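Local atomic coordinates of cellulase (Soil metagenome, PDB entry 5I2U), a protein that probably hydrolyses the beta-1,4-glycosidic bonds of cellulose, as a halotolerant glycoside hydrolase family 5 enzyme recovered from a soil metagenome. Residues Ser60-Leu66 / Ala91-Glu97; Glu163-Trp169 / Val194-Asp200; Leu232-Asp237 / Thr269-Trp273. All blocks are in the same frame, centred on the assembly; numbering follows the deposited sequence.

Contact 1 of 3, residues Ser60-Leu66 / Ala91-Glu97; sequences SLGWHNL and AMGLEIE
Asn65 ND2 spends its N-H bonds on two backbone carbonyls of the facing loop, Glu95 O at 2.8 Å and Glu97 O at 3.1 Å. Both oxygens lie near the amide plane, although the donor stands well above the carbonyl plane of Glu97, and the pair fixes the rotation of the amide. Asn65 CG is tucked between the backbone N and the carbonyl carbon (chi1 48°), which brings OD1 over Gly93 CA; a beta carbon on Gly93 would run into that oxygen. Water 1 joins Asn65 O to Glu97 O. Further in, His64 N donates almost straight along the carbonyl of Ala91, 2.9 Å from Ala91 O, and Gly93 N makes a weak bond to His64 ND1 at 3.2 Å. Ile96 CD1 sits squarely over the six-membered ring of Trp63, 3.7 Å from its centroid, while Glu95 CB and CG lie by Trp63 CZ3 and CH2. The Glu95 carboxylate turns away to His132 N, Asn133 N and Tyr135 OH. The two loops leave the parallel strands of the beta-alpha-beta unit 57-61, 73-81, 87-93; helix 104-120 packs on His64 and Met92, and Trp284 of strand 281-286 meets the Trp63 ring.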
loop_
_atom_site.group_PDB
_atom_site.type_symbol
_atom_site.label_atom_id
_atom_site.label_comp_id
_atom_site.label_asym_id
_atom_site.label_seq_id
_atom_site.Cartn_x
_atom_site.Cartn_y
_atom_site.Cartn_z
ATOM N N SER A 60 4.281 -4.318 2.718
ATOM C CA SER A 60 2.908 -4.705 3.003
ATOM C C SER A 60 2.851 -6.079 3.644
ATOM O O SER A 60 3.509 -7.014 3.185
ATOM C CB SER A 60 2.092 -4.743 1.724
ATOM O OG SER A 60 0.718 -4.984 1.994
ATOM N N LEU A 61 2.060 -6.194 4.713
ATOM C CA LEU A 61 1.661 -7.507 5.219
ATOM C C LEU A 61 0.779 -8.082 4.131
ATOM O O LEU A 61 0.223 -7.335 3.317
ATOM C CB LEU A 61 0.893 -7.401 6.533
ATOM C CG LEU A 61 1.616 -6.700 7.690
ATOM C CD1 LEU A 61 0.725 -6.576 8.913
ATOM C CD2 LEU A 61 2.898 -7.430 8.067
ATOM N N GLY A 62 0.702 -9.402 4.054
ATOM C CA GLY A 62 -0.166 -10.036 3.072
ATOM C C GLY A 62 -1.598 -10.084 3.591
ATOM O O GLY A 62 -1.871 -9.732 4.741
ATOM N N TRP A 63 -2.507 -10.529 2.731
ATOM C CA TRP A 63 -3.892 -10.824 3.100
ATOM C C TRP A 63 -3.963 -11.254 4.568
ATOM O O TRP A 63 -3.384 -12.276 4.922
ATOM C CB TRP A 63 -4.450 -11.980 2.264
ATOM C CG TRP A 63 -4.453 -11.804 0.803
ATOM C CD1 TRP A 63 -3.392 -11.934 -0.043
ATOM C CD2 TRP A 63 -5.586 -11.531 -0.022
ATOM N NE1 TRP A 63 -3.780 -11.711 -1.339
ATOM C CE2 TRP A 63 -5.127 -11.467 -1.354
ATOM C CE3 TRP A 63 -6.939 -11.303 0.237
ATOM C CZ2 TRP A 63 -5.975 -11.210 -2.429
ATOM C CZ3 TRP A 63 -7.782 -11.022 -0.832
ATOM C CH2 TRP A 63 -7.292 -10.982 -2.154
ATOM N N HIS A 64 -4.624 -10.477 5.423
ATOM C CA HIS A 64 -4.708 -10.830 6.860
ATOM C C HIS A 64 -5.330 -12.217 7.070
ATOM O O HIS A 64 -4.949 -12.933 7.976
ATOM C CB HIS A 64 -5.498 -9.775 7.675
ATOM C CG HIS A 64 -6.974 -10.020 7.699
ATOM N ND1 HIS A 64 -7.808 -9.601 6.691
ATOM C CD2 HIS A 64 -7.760 -10.681 8.584
ATOM C CE1 HIS A 64 -9.044 -9.981 6.950
ATOM N NE2 HIS A 64 -9.043 -10.641 8.093
ATOM N N ASN A 65 -6.296 -12.576 6.227
ATOM C CA ASN A 65 -6.968 -13.876 6.326
ATOM C C ASN A 65 -6.099 -15.091 5.914
ATOM O O ASN A 65 -6.497 -16.238 6.176
ATOM C CB ASN A 65 -8.348 -13.878 5.636
ATOM C CG ASN A 65 -8.339 -13.282 4.229
ATOM O OD1 ASN A 65 -7.631 -12.324 3.958
ATOM N ND2 ASN A 65 -9.190 -13.811 3.352
ATOM N N LEU A 66 -4.919 -14.833 5.326
ATOM C CA LEU A 66 -3.951 -15.864 4.980
ATOM C C LEU A 66 -2.745 -15.929 5.902
ATOM O O LEU A 66 -2.284 -17.016 6.239
ATOM C CB LEU A 66 -3.487 -15.684 3.548
ATOM C CG LEU A 66 -4.576 -15.765 2.493
ATOM C CD1 LEU A 66 -3.955 -15.832 1.116
ATOM C CD2 LEU A 66 -5.486 -16.966 2.721
ATOM N N ALA A 91 -3.146 -5.249 4.832
ATOM C CA ALA A 91 -3.969 -5.750 3.750
ATOM C C ALA A 91 -5.162 -6.512 4.313
ATOM O O ALA A 91 -5.096 -7.726 4.531
ATOM C CB ALA A 91 -3.138 -6.625 2.816
ATOM N N MET A 92 -6.265 -5.792 4.516
ATOM C CA MET A 92 -7.491 -6.393 5.020
ATOM C C MET A 92 -8.251 -7.052 3.883
ATOM O O MET A 92 -8.957 -6.398 3.126
ATOM C CB MET A 92 -8.361 -5.364 5.739
ATOM C CG MET A 92 -9.465 -6.013 6.557
ATOM S SD MET A 92 -10.605 -4.809 7.261
ATOM C CE MET A 92 -11.533 -4.325 5.807
ATOM N N GLY A 93 -8.041 -8.358 3.748
ATOM C CA GLY A 93 -8.730 -9.210 2.797
ATOM C C GLY A 93 -10.229 -9.108 2.780
ATOM O O GLY A 93 -10.881 -9.269 3.818
ATOM N N LEU A 94 -10.761 -8.832 1.589
ATOM C CA LEU A 94 -12.201 -8.882 1.326
ATOM C C LEU A 94 -12.592 -10.080 0.454
ATOM O O LEU A 94 -13.737 -10.182 0.057
ATOM C CB LEU A 94 -12.663 -7.560 0.683
ATOM C CG LEU A 94 -13.132 -6.406 1.590
ATOM C CD1 LEU A 94 -14.540 -6.559 2.149
ATOM C CD2 LEU A 94 -12.103 -6.148 2.686
ATOM N N GLU A 95 -11.628 -10.946 0.136
ATOM C CA GLU A 95 -11.825 -12.125 -0.706
ATOM C C GLU A 95 -11.132 -13.275 -0.005
ATOM O O GLU A 95 -10.345 -13.049 0.914
ATOM C CB GLU A 95 -11.202 -11.968 -2.122
ATOM C CG GLU A 95 -11.221 -10.570 -2.717
ATOM C CD GLU A 95 -12.592 -10.068 -3.136
ATOM O OE1 GLU A 95 -13.620 -10.679 -2.795
ATOM O OE2 GLU A 95 -12.636 -9.052 -3.859
ATOM N N ILE A 96 -11.418 -14.498 -0.457
ATOM C CA ILE A 96 -10.850 -15.725 0.114
ATOM C C ILE A 96 -11.509 -15.958 1.490
ATOM O O ILE A 96 -12.053 -15.028 2.092
ATOM C CB ILE A 96 -9.284 -15.701 0.193
ATOM C CG1 ILE A 96 -8.669 -15.316 -1.168
ATOM C CG2 ILE A 96 -8.730 -17.054 0.636
ATOM C CD1 ILE A 96 -7.210 -14.894 -1.114
ATOM N N GLU A 97 -11.525 -17.218 1.920
ATOM C CA GLU A 97 -12.152 -17.654 3.161
ATOM C C GLU A 97 -11.701 -16.801 4.343
ATOM O O GLU A 97 -10.539 -16.406 4.426
ATOM C CB GLU A 97 -11.799 -19.132 3.443
ATOM C CG GLU A 97 -12.541 -20.178 2.602
ATOM C CD GLU A 97 -11.940 -20.439 1.227
ATOM O OE1 GLU A 97 -11.233 -19.570 0.678
ATOM O OE2 GLU A 97 -12.177 -21.530 0.671
HETATM O O HOH W 1 -8.348 -17.944 4.636
#

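Contact 2 of 3, residues Glu163-Trp169 / Val194-Asp200; sequences EPDYFEW and VGSPHWD
Pro164 O accepts Trp199 N at 2.9 Å, and Asp165 O takes His198 N at 3.0 Å, in the carbonyl plane and on a lone pair. These bonds tie the loop to a turn whose residues His198, Trp199 and Asp200 all have left-handed backbone angles. The Trp199 indole spreads along the loop: CD1 lies 3.3 Å from Glu163 OE1 at the ring edge, NE1 faces Asp165 CB, and the CZ2 side points at the face of Tyr166 in an offset edge-to-face pair with planes at 85°. Water 2 bridges Trp199 NE1 and Asp165 OD2. An alanine in place of Trp199 would probably leave the face of Tyr166 without its edge-on partner and open a gap beside Glu163 and Asp165, with water 2 losing one partner. Behind this layer, Pro197 wedges between Phe167 O and the edge of Trp169, whose NE1 bonds to Asp209 O. Asp200 OD1 receives Ser196 N at 2.9 Å through its anti lone pair, closing the turn, and Asp200 OD2 rests on Glu163 CG. Glu163 belongs to the Asn-Glu-Pro sequence that in GH5 enzymes carries the acid/base; with OE2 bonded to His222 and lying close to the Glu250 carboxylate, its placement is consistent with that role.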
loop_
_atom_site.group_PDB
_atom_site.type_symbol
_atom_site.label_atom_id
_atom_site.label_comp_id
_atom_site.label_asym_id
_atom_site.label_seq_id
_atom_site.Cartn_x
_atom_site.Cartn_y
_atom_site.Cartn_z
ATOM N N GLU A 163 -7.244 -3.689 -5.682
ATOM C CA GLU A 163 -6.995 -4.008 -7.073
ATOM C C GLU A 163 -8.318 -4.323 -7.743
ATOM O O GLU A 163 -8.732 -5.479 -7.792
ATOM C CB GLU A 163 -6.035 -5.203 -7.188
ATOM C CG GLU A 163 -4.564 -4.835 -7.140
ATOM C CD GLU A 163 -3.638 -6.015 -7.376
ATOM O OE1 GLU A 163 -4.082 -7.170 -7.437
ATOM O OE2 GLU A 163 -2.427 -5.783 -7.480
ATOM N N PRO A 164 -9.005 -3.282 -8.239
ATOM C CA PRO A 164 -10.121 -3.544 -9.125
ATOM C C PRO A 164 -9.593 -4.283 -10.362
ATOM O O PRO A 164 -8.566 -3.874 -10.918
ATOM C CB PRO A 164 -10.640 -2.148 -9.489
ATOM C CG PRO A 164 -9.959 -1.182 -8.579
ATOM C CD PRO A 164 -8.725 -1.847 -8.068
ATOM N N ASP A 165 -10.249 -5.382 -10.741
ATOM C CA ASP A 165 -9.846 -6.153 -11.930
ATOM C C ASP A 165 -10.686 -5.769 -13.174
ATOM O O ASP A 165 -10.318 -4.829 -13.889
ATOM C CB ASP A 165 -9.777 -7.689 -11.684
ATOM C CG ASP A 165 -10.973 -8.255 -10.904
ATOM O OD1 ASP A 165 -12.083 -7.660 -10.941
ATOM O OD2 ASP A 165 -10.795 -9.311 -10.265
ATOM N N TYR A 166 -11.810 -6.450 -13.403
ATOM C CA TYR A 166 -12.551 -6.345 -14.667
ATOM C C TYR A 166 -13.738 -5.378 -14.492
ATOM O O TYR A 166 -14.880 -5.776 -14.209
ATOM C CB TYR A 166 -12.980 -7.738 -15.136
ATOM C CG TYR A 166 -11.866 -8.769 -15.037
ATOM C CD1 TYR A 166 -10.864 -8.853 -16.012
ATOM C CD2 TYR A 166 -11.808 -9.655 -13.957
ATOM C CE1 TYR A 166 -9.847 -9.804 -15.919
ATOM C CE2 TYR A 166 -10.800 -10.601 -13.854
ATOM C CZ TYR A 166 -9.822 -10.673 -14.837
ATOM O OH TYR A 166 -8.821 -11.609 -14.710
ATOM N N PHE A 167 -13.417 -4.092 -14.611
ATOM C CA PHE A 167 -14.366 -2.996 -14.455
ATOM C C PHE A 167 -13.970 -1.903 -15.428
ATOM O O PHE A 167 -12.811 -1.826 -15.853
ATOM C CB PHE A 167 -14.310 -2.404 -13.044
ATOM C CG PHE A 167 -14.777 -3.335 -11.963
ATOM C CD1 PHE A 167 -13.889 -4.207 -11.351
ATOM C CD2 PHE A 167 -16.091 -3.308 -11.526
ATOM C CE1 PHE A 167 -14.314 -5.062 -10.339
ATOM C CE2 PHE A 167 -16.530 -4.156 -10.516
ATOM C CZ PHE A 167 -15.639 -5.038 -9.918
ATOM N N GLU A 168 -14.940 -1.066 -15.774
ATOM C CA GLU A 168 -14.667 0.176 -16.477
ATOM C C GLU A 168 -14.244 1.190 -15.411
ATOM O O GLU A 168 -14.723 1.140 -14.275
ATOM C CB GLU A 168 -15.904 0.664 -17.251
ATOM C CG GLU A 168 -15.581 1.120 -18.691
ATOM C CD GLU A 168 -15.085 -0.034 -19.546
ATOM O OE1 GLU A 168 -15.767 -1.081 -19.547
ATOM O OE2 GLU A 168 -14.004 0.094 -20.183
ATOM N N TRP A 169 -13.359 2.110 -15.776
ATOM C CA TRP A 169 -12.894 3.140 -14.850
ATOM C C TRP A 169 -14.046 3.953 -14.251
ATOM O O TRP A 169 -14.005 4.294 -13.069
ATOM C CB TRP A 169 -11.869 4.065 -15.527
ATOM C CG TRP A 169 -11.648 5.368 -14.804
ATOM C CD1 TRP A 169 -11.863 6.620 -15.301
ATOM C CD2 TRP A 169 -11.206 5.545 -13.448
ATOM N NE1 TRP A 169 -11.574 7.565 -14.345
ATOM C CE2 TRP A 169 -11.176 6.935 -13.196
ATOM C CE3 TRP A 169 -10.843 4.665 -12.418
ATOM C CZ2 TRP A 169 -10.785 7.467 -11.959
ATOM C CZ3 TRP A 169 -10.454 5.196 -11.181
ATOM C CH2 TRP A 169 -10.430 6.584 -10.965
ATOM N N VAL A 194 -6.334 5.726 -4.374
ATOM C CA VAL A 194 -7.441 5.289 -5.239
ATOM C C VAL A 194 -6.960 4.294 -6.284
ATOM O O VAL A 194 -6.099 4.604 -7.092
ATOM C CB VAL A 194 -8.090 6.494 -5.951
ATOM C CG1 VAL A 194 -9.162 6.046 -6.950
ATOM C CG2 VAL A 194 -8.681 7.439 -4.920
ATOM N N GLY A 195 -7.550 3.108 -6.269
ATOM C CA GLY A 195 -7.233 2.064 -7.208
ATOM C C GLY A 195 -7.891 2.303 -8.546
ATOM O O GLY A 195 -8.802 3.122 -8.660
ATOM N N SER A 196 -7.424 1.570 -9.552
ATOM C CA SER A 196 -7.973 1.639 -10.898
ATOM C C SER A 196 -8.001 0.241 -11.531
ATOM O O SER A 196 -7.331 -0.678 -11.030
ATOM C CB SER A 196 -7.176 2.631 -11.754
ATOM O OG SER A 196 -5.827 2.250 -11.883
ATOM N N PRO A 197 -8.783 0.070 -12.624
ATOM C CA PRO A 197 -8.972 -1.284 -13.160
ATOM C C PRO A 197 -7.710 -1.930 -13.721
ATOM O O PRO A 197 -6.701 -1.250 -13.965
ATOM C CB PRO A 197 -10.033 -1.100 -14.263
ATOM C CG PRO A 197 -10.639 0.234 -14.024
ATOM C CD PRO A 197 -9.573 1.061 -13.378
ATOM N N HIS A 198 -7.791 -3.246 -13.894
ATOM C CA HIS A 198 -6.660 -4.084 -14.278
ATOM C C HIS A 198 -5.514 -3.967 -13.276
ATOM O O HIS A 198 -4.369 -3.720 -13.645
ATOM C CB HIS A 198 -6.225 -3.809 -15.730
ATOM C CG HIS A 198 -7.245 -4.228 -16.739
ATOM N ND1 HIS A 198 -8.054 -3.332 -17.400
ATOM C CD2 HIS A 198 -7.609 -5.457 -17.177
ATOM C CE1 HIS A 198 -8.865 -3.988 -18.209
ATOM N NE2 HIS A 198 -8.613 -5.280 -18.096
ATOM N N TRP A 199 -5.850 -4.165 -12.003
ATOM C CA TRP A 199 -4.874 -4.257 -10.913
ATOM C C TRP A 199 -4.049 -2.987 -10.792
ATOM O O TRP A 199 -2.827 -3.032 -10.686
ATOM C CB TRP A 199 -4.015 -5.525 -11.100
ATOM C CG TRP A 199 -4.894 -6.719 -11.317
ATOM C CD1 TRP A 199 -5.584 -7.406 -10.357
ATOM C CD2 TRP A 199 -5.253 -7.317 -12.575
ATOM N NE1 TRP A 199 -6.308 -8.420 -10.930
ATOM C CE2 TRP A 199 -6.126 -8.389 -12.291
ATOM C CE3 TRP A 199 -4.900 -7.065 -13.909
ATOM C CZ2 TRP A 199 -6.659 -9.211 -13.292
ATOM C CZ3 TRP A 199 -5.425 -7.881 -14.911
ATOM C CH2 TRP A 199 -6.301 -8.946 -14.594
ATOM N N ASP A 200 -4.744 -1.851 -10.811
ATOM C CA ASP A 200 -4.121 -0.525 -10.791
ATOM C C ASP A 200 -3.089 -0.335 -11.923
ATOM O O ASP A 200 -1.985 0.164 -11.684
ATOM C CB ASP A 200 -3.506 -0.222 -9.425
ATOM C CG ASP A 200 -4.407 -0.639 -8.275
ATOM O OD1 ASP A 200 -5.589 -0.225 -8.259
ATOM O OD2 ASP A 200 -3.930 -1.386 -7.389
HETATM O O HOH W 2 -8.081 -10.428 -9.815
#

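Contact 3 of 3, residues Leu232-Asp237 / Thr269-Trp273; sequences LRDRTD and TYVDW
Trp273 lies flat against the aliphatic stem of Arg233, with Arg233 CG 3.8 Å from the centroid of the six-membered ring and nearly on its normal. This is the tight part of the contact. A chi1 of 165° swings the indole away from its backbone N and across to the other helix, where Thr236 CG2 meets the ring edge at CH2, 3.7 Å off, and NE1 arrives at the Asp237 carboxylate. There Trp273 NE1 bonds to Asp237 OD2 at 3.1 Å on the syn side, well out of the carboxylate plane, with a weak second bond to OD1; Arg277 NE forms a salt bridge to the same carboxylate, which is therefore probably held as an anion. Thr236 OG1 turns back to Leu232 O, 2.8 Å away, leaving its methyl for the tryptophan. Buried Tyr270 is packed as closely: Arg233 CZ stands 4.5 Å from its ring centroid in a cation-pi contact. The guanidinium stands steeply to the ring, NH1 lying over its face and CD beside it in a CH-pi contact. Tyr270 OH bonds to His228 O. On the looser, solvent side, exposed Thr269 lays CG2 over one guanidinium face. The axes of segments 232-237 and 269-273 run 14° from parallel, 12.0 Å apart at closest approach, as expected of consecutive outer helices in a (beta/alpha)8 barrel, here 230-241 and 264-276.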
loop_
_atom_site.group_PDB
_atom_site.type_symbol
_atom_site.label_atom_id
_atom_site.label_comp_id
_atom_site.label_asym_id
_atom_site.label_seq_id
_atom_site.Cartn_x
_atom_site.Cartn_y
_atom_site.Cartn_z
ATOM N N LEU A 232 4.375 -0.094 -18.618
ATOM C CA LEU A 232 3.676 0.331 -17.405
ATOM C C LEU A 232 4.321 1.571 -16.758
ATOM O O LEU A 232 3.613 2.456 -16.249
ATOM C CB LEU A 232 3.582 -0.838 -16.414
ATOM C CG LEU A 232 2.810 -0.651 -15.099
ATOM C CD1 LEU A 232 1.449 0.001 -15.300
ATOM C CD2 LEU A 232 2.643 -1.994 -14.386
ATOM N N ARG A 233 5.656 1.635 -16.790
ATOM C CA ARG A 233 6.395 2.834 -16.355
ATOM C C ARG A 233 6.115 4.049 -17.246
ATOM O O ARG A 233 5.995 5.176 -16.749
ATOM C CB ARG A 233 7.892 2.572 -16.356
ATOM C CG ARG A 233 8.374 1.572 -15.321
ATOM C CD ARG A 233 9.897 1.635 -15.199
ATOM N NE ARG A 233 10.571 1.111 -16.392
ATOM C CZ ARG A 233 10.912 -0.163 -16.604
ATOM N NH1 ARG A 233 10.660 -1.122 -15.705
ATOM N NH2 ARG A 233 11.525 -0.488 -17.743
ATOM N N ASP A 234 6.017 3.799 -18.557
ATOM C CA ASP A 234 5.745 4.845 -19.558
ATOM C C ASP A 234 4.317 5.366 -19.423
ATOM O O ASP A 234 4.091 6.587 -19.440
ATOM C CB ASP A 234 5.953 4.314 -20.985
ATOM C CG ASP A 234 7.402 3.983 -21.291
ATOM O OD1 ASP A 234 8.309 4.675 -20.785
ATOM O OD2 ASP A 234 7.640 3.049 -22.082
ATOM N N ARG A 235 3.367 4.434 -19.284
ATOM C CA ARG A 235 1.983 4.784 -18.968
ATOM C C ARG A 235 1.877 5.599 -17.679
ATOM O O ARG A 235 1.164 6.598 -17.640
ATOM C CB ARG A 235 1.129 3.541 -18.826
ATOM C CG ARG A 235 -0.333 3.856 -18.575
ATOM C CD ARG A 235 -1.148 2.588 -18.461
ATOM N NE ARG A 235 -1.261 1.900 -19.736
ATOM C CZ ARG A 235 -1.973 0.792 -19.935
ATOM N NH1 ARG A 235 -2.649 0.221 -18.933
ATOM N NH2 ARG A 235 -2.009 0.244 -21.153
ATOM N N THR A 236 2.589 5.176 -16.640
ATOM C CA THR A 236 2.563 5.894 -15.366
ATOM C C THR A 236 3.149 7.300 -15.514
ATOM O O THR A 236 2.553 8.262 -15.028
ATOM C CB THR A 236 3.280 5.093 -14.248
ATOM O OG1 THR A 236 2.592 3.842 -14.051
ATOM C CG2 THR A 236 3.299 5.856 -12.941
ATOM N N ASP A 237 4.302 7.419 -16.178
ATOM C CA ASP A 237 4.909 8.734 -16.459
ATOM C C ASP A 237 3.964 9.673 -17.221
ATOM O O ASP A 237 3.830 10.852 -16.868
ATOM C CB ASP A 237 6.221 8.588 -17.244
ATOM C CG ASP A 237 7.424 8.274 -16.361
ATOM O OD1 ASP A 237 7.440 8.632 -15.162
ATOM O OD2 ASP A 237 8.389 7.678 -16.885
ATOM N N THR A 269 15.548 -1.635 -11.850
ATOM C CA THR A 269 15.126 -0.657 -12.865
ATOM C C THR A 269 13.911 0.120 -12.356
ATOM O O THR A 269 13.892 1.352 -12.380
ATOM C CB THR A 269 14.782 -1.345 -14.186
ATOM O OG1 THR A 269 15.929 -2.040 -14.682
ATOM C CG2 THR A 269 14.309 -0.329 -15.231
ATOM N N TYR A 270 12.926 -0.614 -11.850
ATOM C CA TYR A 270 11.717 -0.013 -11.270
ATOM C C TYR A 270 12.012 0.863 -10.065
ATOM O O TYR A 270 11.548 2.000 -10.001
ATOM C CB TYR A 270 10.701 -1.097 -10.884
ATOM C CG TYR A 270 9.709 -1.468 -11.966
ATOM C CD1 TYR A 270 8.588 -0.670 -12.203
ATOM C CD2 TYR A 270 9.861 -2.626 -12.723
ATOM C CE1 TYR A 270 7.667 -1.010 -13.178
ATOM C CE2 TYR A 270 8.935 -2.976 -13.694
ATOM C CZ TYR A 270 7.842 -2.159 -13.913
ATOM O OH TYR A 270 6.923 -2.489 -14.871
ATOM N N VAL A 271 12.800 0.363 -9.121
ATOM C CA VAL A 271 13.128 1.162 -7.937
ATOM C C VAL A 271 13.877 2.449 -8.306
ATOM O O VAL A 271 13.549 3.523 -7.794
ATOM C CB VAL A 271 13.901 0.363 -6.872
ATOM C CG1 VAL A 271 14.360 1.267 -5.726
ATOM C CG2 VAL A 271 13.014 -0.740 -6.315
ATOM N N ASP A 272 14.852 2.347 -9.207
ATOM C CA ASP A 272 15.600 3.525 -9.660
ATOM C C ASP A 272 14.685 4.532 -10.360
ATOM O O ASP A 272 14.812 5.740 -10.149
ATOM C CB ASP A 272 16.775 3.118 -10.577
ATOM C CG ASP A 272 17.979 2.571 -9.800
ATOM O OD1 ASP A 272 18.015 2.639 -8.552
ATOM O OD2 ASP A 272 18.914 2.083 -10.448
ATOM N N TRP A 273 13.768 4.022 -11.180
ATOM C CA TRP A 273 12.777 4.850 -11.853
ATOM C C TRP A 273 11.872 5.566 -10.841
ATOM O O TRP A 273 11.662 6.768 -10.943
ATOM C CB TRP A 273 11.958 4.004 -12.847
ATOM C CG TRP A 273 10.715 4.659 -13.315
ATOM C CD1 TRP A 273 10.610 5.655 -14.236
ATOM C CD2 TRP A 273 9.379 4.361 -12.886
ATOM N NE1 TRP A 273 9.290 5.999 -14.411
ATOM C CE2 TRP A 273 8.514 5.221 -13.593
ATOM C CE3 TRP A 273 8.831 3.455 -11.965
ATOM C CZ2 TRP A 273 7.126 5.199 -13.409
ATOM C CZ3 TRP A 273 7.462 3.430 -11.781
ATOM C CH2 TRP A 273 6.619 4.297 -12.500
#

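All three contacts belong to one eight-stranded parallel TIM barrel and follow one another along the chain in series. Contacts 1 and 2 lie at the C-terminal ends of the strands, where such barrels have their active site: contact 1 extends strands 57-61 and 87-93, contact 2 joins the loop after strand 156-159 to the end of strand 192-194 and the turn that follows. Their centres are about 18 Å apart; Trp63 and Glu163 each approach bound glycerol, probably from the crystallisation liquor, consistent with a pocket there. Contact 3, across the chain's centre from contact 1, is packing within the outer helical layer, its centre about 27 Å from that of contact 1 and about 19 Å from that of contact 2.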